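CRISPR system Cmr subunit Cmr1-1 (Pyrococcus furiosus, PDB 4W8Z) caps, together with Cmr6, the crRNA-carrying type III-B Cmr ribonucleoprotein complex, which serves in CRISPR adaptive immunity against invading nucleic acids. Local coordinates at residues E15-T20 with S165-R170; E11-S16 with G124-V129; S159-G164 with L284-V289; V82-S87 with H119-G124. All blocks are in the same frame, centred on the assembly; numbering follows the deposited sequence.

From the N terminus, strand 8-16 enters two contacts at once. Contact 2 closes the loop to strand 126-133, and contact 1 closes the longer one to strand 166-172; the two share Glu15 and Ser16. Contact 4, between 82-87 and 119-124, is nested inside both loops and joins the end of strand 79-84 to the chain returning toward strand 126-133, meeting contact 2 at Gly124. Contact 3 opens at 159-164, before contact 1 has closed, and ends at 284-289, so these two cross. Contacts 1 and 2 pair strands of the N-terminal four-stranded sheet, contact 4 packs loops at its end, and contact 3 fastens that half to the C-terminal half.

Contact 1: E15-T20 with S165-R170; sequences ESITST and SMKIVR
Val169 CG1 lies over one face of the Glu15 carboxylate, displaced toward OE1 and 3.4 Å from it, while the same oxygen is salt-bridged to Arg126. The Glu15 backbone belongs to the antiparallel pairing of strand 8-16 with strand 166-172, the first and last strands of a ferredoxin-like (RRM-like) sheet as in other RAMP proteins. Glu15 and Lys167 form a hydrogen-bonded pair, with Glu15 N 2.8 Å from Lys167 O and Lys167 N bonded in return to Glu15 O. Beyond the strand end, Ile17 N still reaches Ser165 O at 2.8 Å. On the face of Glu15 and Lys167, Ile17 lays CD1 against Lys167 CB (3.7 Å), the two side chains crossing at about a right angle; Lys167 NZ goes on to a salt bridge with Glu290. The other face carries Met166, whose chain bends at chi2 (-72°). Its CE meets Thr20 tip to tip and also touches the hydroxyl of Ser16, which is hydrogen-bonded to that of Thr20. Thr18 ties down the turn: its hydroxyl bonds to Gly162 O, and OG1 accepts the N-H of Ser165 at 3.0 Å.

Contact 2: E11-S16 with G124-V129; sequences EFEIES and GSRFRV
Arg126 sets CG anti to its carbonyl carbon (chi1 -70°) and runs extended to NE, which reaches Glu15 OE1; Arg128 bends at chi2 and chi3 (141° and -41°) and swings round to Glu13. The NE of Arg126 stands 3.0 Å from Glu15 OE1, on the anti side of that oxygen and somewhat out of both planes, with a weak second bond from NH2. Arg128 NH2 meets Glu13 OE1 at 2.6 Å on its anti lone pair, and the oxygen lies in the guanidinium plane. Glu13 OE2 turns the other way, toward Arg126 NH1, in a long salt bridge of 3.7 Å. Two glutamates and two arginines are thereby linked into one network along a single face of the sheet, where the charges of these pairs probably offset one another; Arg170 comes close to Arg126 with like charge and makes a long, weak ion pair with Glu13.

The opposite face is apolar: Ile14 CG1 packs on Phe127 CB at 3.9 Å, and Phe12 pairs with Val129. Between the faces, Phe12 with Val129 and Ile14 with Phe127 are antiparallel hydrogen-bonded pairs, and Ser16 N continues the pattern to Ser125 O at 2.8 Å. These are the two central strands of the ferredoxin-like sheet. Strand 166-172 flanks strand 8-16, strand 79-84 flanks strand 126-133, and helix 136-152 covers Phe12 and Val129 through Leu146.

Contact 3: S159-G164 with L284-V289; sequences SRRGTG and LWFGVV
Arg160 lies across the indole of Trp285, atom after atom. CB starts over the face, above the CG-CD1 bond, 4.0 Å from Trp285 CD1. CG then sits squarely over the five-membered ring in a CH-pi contact, 3.4 Å from its centroid and almost exactly on the normal. CD follows over the same face, close to Trp285 NE1 and CE2. The chain bends at chi3 (-60°), which turns NE off the line of the chain. The guanidinium plane makes 82° with that of the indole; the side chain also touches Asn320. The sequence around 159-164 has the character of the glycine-rich loop of RAMP proteins, and here it docks on strand 284-291 of the C-terminal Cmr1-like region. Arg160 O accepts Phe286 N at 2.9 Å, the donor standing well above the carbonyl plane. The Phe286 ring lies against the next residue, Arg161, whose CA is over its face, 3.8 Å from the centroid, and Arg161 CB touches Phe286 CZ at 3.7 Å. Phe244 of helix 237-264 stacks with this ring, while the Arg161 guanidinium leads away to Val317 O. Gly162 CA comes within 3.9 Å of Gly287 CA.

Contact 4: V82-S87 with H119-G124; sequences VTPLSS and HYYPPG
Ser86 OG accepts the backbone N-H of Arg126, two residues past Gly124, and lies near Gly124 O (4.1 Å), in van der Waals range only. The contact belongs to the connection between the second and third strands of the ferredoxin-like sheet: residues 82-87 leave the end of strand 79-84, and the segment 119-124 leads back toward strand 126-133. The intervening residues carry helices 95-99 and 106-113 and strand 89-90, which pairs antiparallel with strand 119-120.

Tyr121 contributes most of the contact from 119-124. Its CG is anti to the carbonyl carbon (chi1 -73°), and from there the ring extends toward the other segment. Ser86 O lies in the ring plane at the edge, 3.7 Å from Tyr121 CE1. The carbonyl carbon of Ser87 comes near the same ring atom, at 4.2 Å. The backbone of 86-87 thus runs past the CE1 side of the ring.

The ring is also held from outside the two segments: Phe127 meets it edge-to-face, and Leu22 and Pro88 touch it. Tyr121 O receives the N-H of Thr20, tying this loop to the turn after strand 8-16. The contact is small, burying 184 Å² at the protein surface. At the far end of the ring, Tyr121 OH lies 4.0 Å from Pro84 CB.

Contact 1: E15-T20 with S165-R170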
loop_
_atom_site.group_PDB
_atom_site.type_symbol
_atom_site.label_atom_id
_atom_site.label_comp_id
_atom_site.label_asym_id
_atom_site.label_seq_id
_atom_site.Cartn_x
_atom_site.Cartn_y
_atom_site.Cartn_z
ATOM N N GLU A 15 -8.300 -6.011 11.062
ATOM C CA GLU A 15 -7.320 -6.784 11.802
ATOM C C GLU A 15 -6.009 -6.843 11.024
ATOM O O GLU A 15 -6.012 -6.942 9.794
ATOM C CB GLU A 15 -7.854 -8.192 12.077
ATOM C CG GLU A 15 -6.864 -9.127 12.747
ATOM C CD GLU A 15 -7.428 -10.521 12.967
ATOM O OE1 GLU A 15 -8.540 -10.637 13.529
ATOM O OE2 GLU A 15 -6.762 -11.502 12.570
ATOM N N SER A 16 -4.892 -6.771 11.741
ATOM C CA SER A 16 -3.579 -6.880 11.120
ATOM C C SER A 16 -3.293 -8.313 10.673
ATOM O O SER A 16 -3.426 -9.260 11.451
ATOM C CB SER A 16 -2.487 -6.404 12.080
ATOM O OG SER A 16 -2.682 -5.048 12.438
ATOM N N ILE A 17 -2.909 -8.466 9.412
ATOM C CA ILE A 17 -2.459 -9.752 8.899
ATOM C C ILE A 17 -0.958 -9.890 9.129
ATOM O O ILE A 17 -0.464 -10.963 9.480
ATOM C CB ILE A 17 -2.781 -9.904 7.408
ATOM C CG1 ILE A 17 -4.289 -10.057 7.210
ATOM C CG2 ILE A 17 -2.035 -11.083 6.809
ATOM C CD1 ILE A 17 -4.733 -9.887 5.775
ATOM N N THR A 18 -0.235 -8.791 8.939
ATOM C CA THR A 18 1.199 -8.757 9.191
ATOM C C THR A 18 1.519 -7.782 10.318
ATOM O O THR A 18 0.676 -6.962 10.691
ATOM C CB THR A 18 1.991 -8.350 7.933
ATOM O OG1 THR A 18 1.458 -7.130 7.401
ATOM C CG2 THR A 18 1.913 -9.437 6.874
ATOM N N SER A 19 2.732 -7.880 10.858
ATOM C CA SER A 19 3.185 -7.006 11.937
ATOM C C SER A 19 2.973 -5.548 11.563
ATOM O O SER A 19 3.338 -5.122 10.467
ATOM C CB SER A 19 4.661 -7.259 12.251
ATOM O OG SER A 19 4.911 -8.641 12.451
ATOM N N THR A 20 2.370 -4.788 12.471
ATOM C CA THR A 20 2.003 -3.405 12.187
ATOM C C THR A 20 2.792 -2.453 13.075
ATOM O O THR A 20 2.901 -2.672 14.277
ATOM C CB THR A 20 0.485 -3.179 12.382
ATOM O OG1 THR A 20 -0.244 -4.013 11.470
ATOM C CG2 THR A 20 0.115 -1.728 12.125
ATOM N N SER A 165 -0.426 -4.916 6.572
ATOM C CA SER A 165 -1.496 -5.450 5.738
ATOM C C SER A 165 -2.710 -5.754 6.606
ATOM O O SER A 165 -2.583 -6.330 7.684
ATOM C CB SER A 165 -1.041 -6.700 4.995
ATOM O OG SER A 165 -0.150 -6.366 3.947
ATOM N N MET A 166 -3.887 -5.360 6.131
ATOM C CA MET A 166 -5.105 -5.449 6.922
ATOM C C MET A 166 -6.182 -6.300 6.263
ATOM O O MET A 166 -6.176 -6.509 5.050
ATOM C CB MET A 166 -5.651 -4.044 7.181
ATOM C CG MET A 166 -4.663 -3.137 7.890
ATOM S SD MET A 166 -4.459 -3.596 9.619
ATOM C CE MET A 166 -2.878 -2.842 9.980
ATOM N N LYS A 167 -7.110 -6.790 7.080
ATOM C CA LYS A 167 -8.325 -7.418 6.575
ATOM C C LYS A 167 -9.509 -6.951 7.412
ATOM O O LYS A 167 -9.337 -6.519 8.550
ATOM C CB LYS A 167 -8.212 -8.944 6.599
ATOM C CG LYS A 167 -8.438 -9.581 7.961
ATOM C CD LYS A 167 -8.055 -11.045 7.925
ATOM C CE LYS A 167 -8.948 -11.876 8.816
ATOM N NZ LYS A 167 -8.777 -13.333 8.534
ATOM N N ILE A 168 -10.704 -7.020 6.837
ATOM C CA ILE A 168 -11.922 -6.674 7.563
ATOM C C ILE A 168 -12.513 -7.921 8.206
ATOM O O ILE A 168 -12.885 -8.860 7.506
ATOM C CB ILE A 168 -12.968 -6.028 6.637
ATOM C CG1 ILE A 168 -12.438 -4.706 6.078
ATOM C CG2 ILE A 168 -14.274 -5.810 7.377
ATOM C CD1 ILE A 168 -13.347 -4.071 5.052
ATOM N N VAL A 169 -12.591 -7.944 9.532
ATOM C CA VAL A 169 -13.146 -9.107 10.217
ATOM C C VAL A 169 -14.664 -9.005 10.347
ATOM O O VAL A 169 -15.373 -9.988 10.150
ATOM C CB VAL A 169 -12.517 -9.314 11.616
ATOM C CG1 VAL A 169 -11.165 -9.993 11.489
ATOM C CG2 VAL A 169 -12.388 -7.999 12.359
ATOM N N ARG A 170 -15.166 -7.819 10.672
ATOM C CA ARG A 170 -16.607 -7.606 10.682
ATOM C C ARG A 170 -16.941 -6.140 10.467
ATOM O O ARG A 170 -16.138 -5.254 10.771
ATOM C CB ARG A 170 -17.228 -8.097 11.988
ATOM C CG ARG A 170 -16.942 -7.225 13.194
ATOM C CD ARG A 170 -17.602 -7.804 14.433
ATOM N NE ARG A 170 -17.130 -9.159 14.694
ATOM C CZ ARG A 170 -16.081 -9.441 15.456
ATOM N NH1 ARG A 170 -15.407 -8.460 16.040
ATOM N NH2 ARG A 170 -15.710 -10.700 15.639
#

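Contact 2: E11-S16 with G124-V129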
loop_
_atom_site.group_PDB
_atom_site.type_symbol
_atom_site.label_atom_id
_atom_site.label_comp_id
_atom_site.label_asym_id
_atom_site.label_seq_id
_atom_site.Cartn_x
_atom_site.Cartn_y
_atom_site.Cartn_z
ATOM N N GLU A 11 -19.430 1.395 9.974
ATOM C CA GLU A 11 -18.568 0.883 11.031
ATOM C C GLU A 11 -17.770 -0.336 10.576
ATOM O O GLU A 11 -18.294 -1.211 9.889
ATOM C CB GLU A 11 -19.400 0.537 12.264
ATOM C CG GLU A 11 -20.447 1.582 12.626
ATOM C CD GLU A 11 -21.108 1.307 13.964
ATOM O OE1 GLU A 11 -20.391 1.282 14.987
ATOM O OE2 GLU A 11 -22.343 1.115 13.993
ATOM N N PHE A 12 -16.499 -0.385 10.963
ATOM C CA PHE A 12 -15.613 -1.475 10.567
ATOM C C PHE A 12 -14.711 -1.940 11.701
ATOM O O PHE A 12 -14.267 -1.140 12.523
ATOM C CB PHE A 12 -14.728 -1.053 9.389
ATOM C CG PHE A 12 -15.488 -0.681 8.153
ATOM C CD1 PHE A 12 -15.754 -1.626 7.179
ATOM C CD2 PHE A 12 -15.927 0.618 7.960
ATOM C CE1 PHE A 12 -16.450 -1.286 6.040
ATOM C CE2 PHE A 12 -16.625 0.965 6.822
ATOM C CZ PHE A 12 -16.887 0.012 5.861
ATOM N N GLU A 13 -14.436 -3.239 11.735
ATOM C CA GLU A 13 -13.326 -3.756 12.521
ATOM C C GLU A 13 -12.296 -4.350 11.574
ATOM O O GLU A 13 -12.593 -5.296 10.843
ATOM C CB GLU A 13 -13.786 -4.810 13.528
ATOM C CG GLU A 13 -14.011 -4.279 14.931
ATOM C CD GLU A 13 -13.961 -5.376 15.981
ATOM O OE1 GLU A 13 -14.815 -5.372 16.897
ATOM O OE2 GLU A 13 -13.058 -6.239 15.891
ATOM N N ILE A 14 -11.094 -3.786 11.563
ATOM C CA ILE A 14 -10.028 -4.348 10.745
ATOM C C ILE A 14 -8.992 -5.031 11.628
ATOM O O ILE A 14 -8.842 -4.701 12.802
ATOM C CB ILE A 14 -9.349 -3.281 9.858
ATOM C CG1 ILE A 14 -8.386 -2.418 10.675
ATOM C CG2 ILE A 14 -10.397 -2.429 9.161
ATOM C CD1 ILE A 14 -7.622 -1.400 9.847
ATOM N N GLU A 15 -8.300 -6.011 11.062
ATOM C CA GLU A 15 -7.320 -6.784 11.802
ATOM C C GLU A 15 -6.009 -6.843 11.024
ATOM O O GLU A 15 -6.012 -6.942 9.794
ATOM C CB GLU A 15 -7.854 -8.192 12.077
ATOM C CG GLU A 15 -6.864 -9.127 12.747
ATOM C CD GLU A 15 -7.428 -10.521 12.967
ATOM O OE1 GLU A 15 -8.540 -10.637 13.529
ATOM O OE2 GLU A 15 -6.762 -11.502 12.570
ATOM N N SER A 16 -4.892 -6.771 11.741
ATOM C CA SER A 16 -3.579 -6.880 11.120
ATOM C C SER A 16 -3.293 -8.313 10.673
ATOM O O SER A 16 -3.426 -9.260 11.451
ATOM C CB SER A 16 -2.487 -6.404 12.080
ATOM O OG SER A 16 -2.682 -5.048 12.438
ATOM N N GLY A 124 -3.176 -10.075 14.215
ATOM C CA GLY A 124 -4.306 -10.318 15.087
ATOM C C GLY A 124 -4.725 -9.058 15.821
ATOM O O GLY A 124 -5.786 -9.018 16.433
ATOM N N SER A 125 -3.887 -8.028 15.772
ATOM C CA SER A 125 -4.237 -6.740 16.356
ATOM C C SER A 125 -5.484 -6.205 15.675
ATOM O O SER A 125 -5.588 -6.254 14.450
ATOM C CB SER A 125 -3.087 -5.744 16.211
ATOM O OG SER A 125 -1.939 -6.158 16.942
ATOM N N ARG A 126 -6.436 -5.701 16.452
ATOM C CA ARG A 126 -7.677 -5.209 15.865
ATOM C C ARG A 126 -7.890 -3.720 16.095
ATOM O O ARG A 126 -7.447 -3.167 17.100
ATOM C CB ARG A 126 -8.867 -5.998 16.407
ATOM C CG ARG A 126 -8.915 -7.424 15.903
ATOM C CD ARG A 126 -10.222 -8.090 16.242
ATOM N NE ARG A 126 -10.231 -9.471 15.773
ATOM C CZ ARG A 126 -11.266 -10.296 15.888
ATOM N NH1 ARG A 126 -12.389 -9.882 16.461
ATOM N NH2 ARG A 126 -11.176 -11.536 15.426
ATOM N N PHE A 127 -8.564 -3.083 15.142
ATOM C CA PHE A 127 -8.835 -1.648 15.182
ATOM C C PHE A 127 -10.278 -1.391 14.772
ATOM O O PHE A 127 -10.783 -2.015 13.839
ATOM C CB PHE A 127 -7.882 -0.879 14.256
ATOM C CG PHE A 127 -6.423 -1.105 14.556
ATOM C CD1 PHE A 127 -5.771 -2.234 14.080
ATOM C CD2 PHE A 127 -5.702 -0.192 15.311
ATOM C CE1 PHE A 127 -4.435 -2.454 14.359
ATOM C CE2 PHE A 127 -4.361 -0.402 15.588
ATOM C CZ PHE A 127 -3.729 -1.535 15.110
ATOM N N ARG A 128 -10.943 -0.482 15.475
ATOM C CA ARG A 128 -12.279 -0.058 15.082
ATOM C C ARG A 128 -12.203 1.210 14.249
ATOM O O ARG A 128 -11.562 2.183 14.643
ATOM C CB ARG A 128 -13.164 0.176 16.303
ATOM C CG ARG A 128 -14.475 0.864 15.970
ATOM C CD ARG A 128 -15.614 0.283 16.782
ATOM N NE ARG A 128 -15.503 -1.169 16.882
ATOM C CZ ARG A 128 -16.448 -1.962 17.375
ATOM N NH1 ARG A 128 -17.590 -1.444 17.804
ATOM N NH2 ARG A 128 -16.251 -3.271 17.432
ATOM N N VAL A 129 -12.851 1.197 13.089
ATOM C CA VAL A 129 -12.912 2.379 12.244
ATOM C C VAL A 129 -14.363 2.771 12.005
ATOM O O VAL A 129 -15.156 1.972 11.509
ATOM C CB VAL A 129 -12.209 2.155 10.891
ATOM C CG1 VAL A 129 -12.345 3.389 10.022
ATOM C CG2 VAL A 129 -10.742 1.808 11.102
#

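Contact 3: S159-G164 with L284-V289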
loop_
_atom_site.group_PDB
_atom_site.type_symbol
_atom_site.label_atom_id
_atom_site.label_comp_id
_atom_site.label_asym_id
_atom_site.label_seq_id
_atom_site.Cartn_x
_atom_site.Cartn_y
_atom_site.Cartn_z
ATOM N N SER A 159 5.203 -0.179 5.341
ATOM C CA SER A 159 3.973 -0.791 4.835
ATOM C C SER A 159 3.995 -1.052 3.321
ATOM O O SER A 159 3.183 -1.825 2.813
ATOM C CB SER A 159 2.766 0.075 5.205
ATOM O OG SER A 159 3.143 1.438 5.323
ATOM N N ARG A 160 4.921 -0.420 2.604
ATOM C CA ARG A 160 5.129 -0.735 1.191
ATOM C C ARG A 160 5.960 -2.003 1.037
ATOM O O ARG A 160 6.125 -2.524 -0.069
ATOM C CB ARG A 160 5.810 0.425 0.466
ATOM C CG ARG A 160 4.918 1.642 0.286
ATOM C CD ARG A 160 5.695 2.805 -0.296
ATOM N NE ARG A 160 6.792 3.190 0.580
ATOM C CZ ARG A 160 7.760 4.039 0.249
ATOM N NH1 ARG A 160 7.784 4.599 -0.955
ATOM N NH2 ARG A 160 8.712 4.322 1.125
ATOM N N ARG A 161 6.477 -2.500 2.155
ATOM C CA ARG A 161 7.297 -3.702 2.144
ATOM C C ARG A 161 6.749 -4.795 3.054
ATOM O O ARG A 161 7.516 -5.504 3.708
ATOM C CB ARG A 161 8.731 -3.383 2.561
ATOM C CG ARG A 161 9.507 -2.493 1.615
ATOM C CD ARG A 161 10.977 -2.570 1.972
ATOM N NE ARG A 161 11.790 -1.567 1.296
ATOM C CZ ARG A 161 13.119 -1.540 1.343
ATOM N NH1 ARG A 161 13.778 -2.471 2.028
ATOM N NH2 ARG A 161 13.790 -0.589 0.702
ATOM N N GLY A 162 5.430 -4.925 3.116
ATOM C CA GLY A 162 4.838 -6.072 3.776
ATOM C C GLY A 162 4.279 -5.883 5.173
ATOM O O GLY A 162 3.614 -6.776 5.679
ATOM N N THR A 163 4.535 -4.747 5.808
ATOM C CA THR A 163 3.956 -4.518 7.126
ATOM C C THR A 163 2.587 -3.855 7.018
ATOM O O THR A 163 2.283 -3.184 6.033
ATOM C CB THR A 163 4.863 -3.642 8.017
ATOM O OG1 THR A 163 4.767 -2.275 7.606
ATOM C CG2 THR A 163 6.307 -4.100 7.942
ATOM N N GLY A 164 1.760 -4.043 8.039
ATOM C CA GLY A 164 0.513 -3.313 8.132
ATOM C C GLY A 164 -0.534 -3.704 7.108
ATOM O O GLY A 164 -1.433 -2.919 6.801
ATOM N N LEU A 284 6.845 0.025 -6.678
ATOM C CA LEU A 284 6.225 -1.267 -6.413
ATOM C C LEU A 284 6.011 -1.442 -4.910
ATOM O O LEU A 284 6.934 -1.273 -4.119
ATOM C CB LEU A 284 7.085 -2.402 -6.979
ATOM C CG LEU A 284 6.532 -3.830 -6.953
ATOM C CD1 LEU A 284 7.160 -4.648 -8.068
ATOM C CD2 LEU A 284 6.786 -4.498 -5.613
ATOM N N TRP A 285 4.783 -1.769 -4.523
ATOM C CA TRP A 285 4.481 -2.062 -3.127
ATOM C C TRP A 285 4.160 -3.533 -3.009
ATOM O O TRP A 285 3.660 -4.132 -3.956
ATOM C CB TRP A 285 3.298 -1.243 -2.613
ATOM C CG TRP A 285 3.429 0.240 -2.740
ATOM C CD1 TRP A 285 4.493 0.939 -3.230
ATOM C CD2 TRP A 285 2.446 1.211 -2.370
ATOM N NE1 TRP A 285 4.230 2.288 -3.187
ATOM C CE2 TRP A 285 2.978 2.479 -2.664
ATOM C CE3 TRP A 285 1.162 1.129 -1.827
ATOM C CZ2 TRP A 285 2.274 3.655 -2.429
ATOM C CZ3 TRP A 285 0.465 2.299 -1.591
ATOM C CH2 TRP A 285 1.023 3.545 -1.889
ATOM N N PHE A 286 4.436 -4.127 -1.856
ATOM C CA PHE A 286 3.941 -5.474 -1.625
ATOM C C PHE A 286 3.455 -5.666 -0.197
ATOM O O PHE A 286 3.785 -4.891 0.705
ATOM C CB PHE A 286 4.999 -6.528 -1.984
ATOM C CG PHE A 286 6.290 -6.407 -1.222
ATOM C CD1 PHE A 286 6.459 -7.046 -0.001
ATOM C CD2 PHE A 286 7.353 -5.696 -1.750
ATOM C CE1 PHE A 286 7.656 -6.951 0.687
ATOM C CE2 PHE A 286 8.553 -5.599 -1.067
ATOM C CZ PHE A 286 8.705 -6.225 0.154
ATOM N N GLY A 287 2.646 -6.703 -0.017
ATOM C CA GLY A 287 2.038 -7.012 1.260
ATOM C C GLY A 287 1.310 -8.335 1.145
ATOM O O GLY A 287 1.585 -9.116 0.235
ATOM N N VAL A 288 0.381 -8.587 2.061
ATOM C CA VAL A 288 -0.329 -9.859 2.080
ATOM C C VAL A 288 -1.840 -9.661 2.006
ATOM O O VAL A 288 -2.416 -8.905 2.789
ATOM C CB VAL A 288 0.021 -10.667 3.345
ATOM C CG1 VAL A 288 -0.641 -12.044 3.317
ATOM C CG2 VAL A 288 1.532 -10.800 3.475
ATOM N N VAL A 289 -2.475 -10.342 1.058
ATOM C CA VAL A 289 -3.924 -10.315 0.938
ATOM C C VAL A 289 -4.488 -11.695 1.275
ATOM O O VAL A 289 -3.884 -12.721 0.955
ATOM C CB VAL A 289 -4.369 -9.872 -0.485
ATOM C CG1 VAL A 289 -3.873 -10.854 -1.549
ATOM C CG2 VAL A 289 -5.890 -9.691 -0.561
#

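Contact 4: V82-S87 with H119-G124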
loop_
_atom_site.group_PDB
_atom_site.type_symbol
_atom_site.label_atom_id
_atom_site.label_comp_id
_atom_site.label_asym_id
_atom_site.label_seq_id
_atom_site.Cartn_x
_atom_site.Cartn_y
_atom_site.Cartn_z
ATOM N N VAL A 82 -10.835 6.309 14.800
ATOM C CA VAL A 82 -10.059 5.077 14.844
ATOM C C VAL A 82 -9.607 4.774 16.267
ATOM O O VAL A 82 -8.827 5.525 16.851
ATOM C CB VAL A 82 -8.812 5.151 13.934
ATOM C CG1 VAL A 82 -8.172 3.784 13.816
ATOM C CG2 VAL A 82 -9.169 5.693 12.556
ATOM N N THR A 83 -10.100 3.678 16.831
ATOM C CA THR A 83 -9.649 3.251 18.149
ATOM C C THR A 83 -9.098 1.832 18.083
ATOM O O THR A 83 -9.782 0.917 17.623
ATOM C CB THR A 83 -10.782 3.319 19.201
ATOM O OG1 THR A 83 -11.921 2.596 18.728
ATOM C CG2 THR A 83 -11.180 4.764 19.475
ATOM N N PRO A 84 -7.844 1.652 18.524
ATOM C CA PRO A 84 -7.259 0.312 18.629
ATOM C C PRO A 84 -7.941 -0.499 19.730
ATOM O O PRO A 84 -8.298 0.052 20.771
ATOM C CB PRO A 84 -5.794 0.591 18.965
ATOM C CG PRO A 84 -5.806 1.938 19.610
ATOM C CD PRO A 84 -6.891 2.705 18.918
ATOM N N LEU A 85 -8.131 -1.791 19.488
ATOM C CA LEU A 85 -8.802 -2.660 20.443
ATOM C C LEU A 85 -7.802 -3.607 21.090
ATOM O O LEU A 85 -8.124 -4.324 22.039
ATOM C CB LEU A 85 -9.917 -3.444 19.753
ATOM C CG LEU A 85 -10.895 -2.562 18.974
ATOM C CD1 LEU A 85 -11.978 -3.390 18.269
ATOM C CD2 LEU A 85 -11.513 -1.507 19.885
ATOM N N SER A 86 -6.581 -3.599 20.569
ATOM C CA SER A 86 -5.519 -4.432 21.105
ATOM C C SER A 86 -4.472 -3.583 21.800
ATOM O O SER A 86 -4.369 -2.380 21.560
ATOM C CB SER A 86 -4.869 -5.259 19.996
ATOM O OG SER A 86 -5.807 -6.138 19.400
ATOM N N SER A 87 -3.696 -4.219 22.666
ATOM C CA SER A 87 -2.571 -3.556 23.305
ATOM C C SER A 87 -1.285 -3.917 22.570
ATOM O O SER A 87 -1.120 -5.056 22.125
ATOM C CB SER A 87 -2.478 -3.947 24.780
ATOM O OG SER A 87 -2.405 -5.355 24.927
ATOM N N HIS A 119 7.676 -1.827 21.327
ATOM C CA HIS A 119 6.414 -2.511 21.079
ATOM C C HIS A 119 5.914 -2.325 19.649
ATOM O O HIS A 119 6.284 -1.372 18.962
ATOM C CB HIS A 119 5.349 -2.032 22.067
ATOM C CG HIS A 119 5.709 -2.264 23.501
ATOM N ND1 HIS A 119 6.618 -1.480 24.176
ATOM C CD2 HIS A 119 5.281 -3.195 24.387
ATOM C CE1 HIS A 119 6.734 -1.917 25.419
ATOM N NE2 HIS A 119 5.934 -2.955 25.572
ATOM N N TYR A 120 5.065 -3.251 19.216
ATOM C CA TYR A 120 4.443 -3.189 17.899
ATOM C C TYR A 120 3.056 -3.810 17.978
ATOM O O TYR A 120 2.631 -4.254 19.046
ATOM C CB TYR A 120 5.300 -3.909 16.850
ATOM C CG TYR A 120 5.288 -5.426 16.945
ATOM C CD1 TYR A 120 5.753 -6.081 18.076
ATOM C CD2 TYR A 120 4.835 -6.201 15.887
ATOM C CE1 TYR A 120 5.746 -7.465 18.156
ATOM C CE2 TYR A 120 4.832 -7.579 15.958
ATOM C CZ TYR A 120 5.285 -8.207 17.091
ATOM O OH TYR A 120 5.271 -9.582 17.148
ATOM N N TYR A 121 2.347 -3.832 16.857
ATOM C CA TYR A 121 1.060 -4.513 16.791
ATOM C C TYR A 121 1.199 -5.794 15.976
ATOM O O TYR A 121 1.312 -5.746 14.750
ATOM C CB TYR A 121 -0.013 -3.609 16.183
ATOM C CG TYR A 121 -0.479 -2.486 17.083
ATOM C CD1 TYR A 121 -1.285 -2.744 18.187
ATOM C CD2 TYR A 121 -0.129 -1.166 16.822
ATOM C CE1 TYR A 121 -1.722 -1.719 19.008
ATOM C CE2 TYR A 121 -0.561 -0.136 17.639
ATOM C CZ TYR A 121 -1.357 -0.420 18.727
ATOM O OH TYR A 121 -1.787 0.603 19.538
ATOM N N PRO A 122 1.205 -6.947 16.659
ATOM C CA PRO A 122 1.402 -8.239 15.992
ATOM C C PRO A 122 0.162 -8.669 15.217
ATOM O O PRO A 122 -0.913 -8.114 15.461
ATOM C CB PRO A 122 1.684 -9.190 17.159
ATOM C CG PRO A 122 0.943 -8.589 18.296
ATOM C CD PRO A 122 1.040 -7.099 18.115
ATOM N N PRO A 123 0.312 -9.626 14.281
ATOM C CA PRO A 123 -0.836 -10.178 13.550
ATOM C C PRO A 123 -1.973 -10.563 14.494
ATOM O O PRO A 123 -1.745 -11.285 15.463
ATOM C CB PRO A 123 -0.251 -11.412 12.862
ATOM C CG PRO A 123 1.182 -11.058 12.648
ATOM C CD PRO A 123 1.589 -10.207 13.821
ATOM N N GLY A 124 -3.176 -10.075 14.215
ATOM C CA GLY A 124 -4.306 -10.318 15.087
ATOM C C GLY A 124 -4.725 -9.058 15.821
ATOM O O GLY A 124 -5.786 -9.018 16.433
#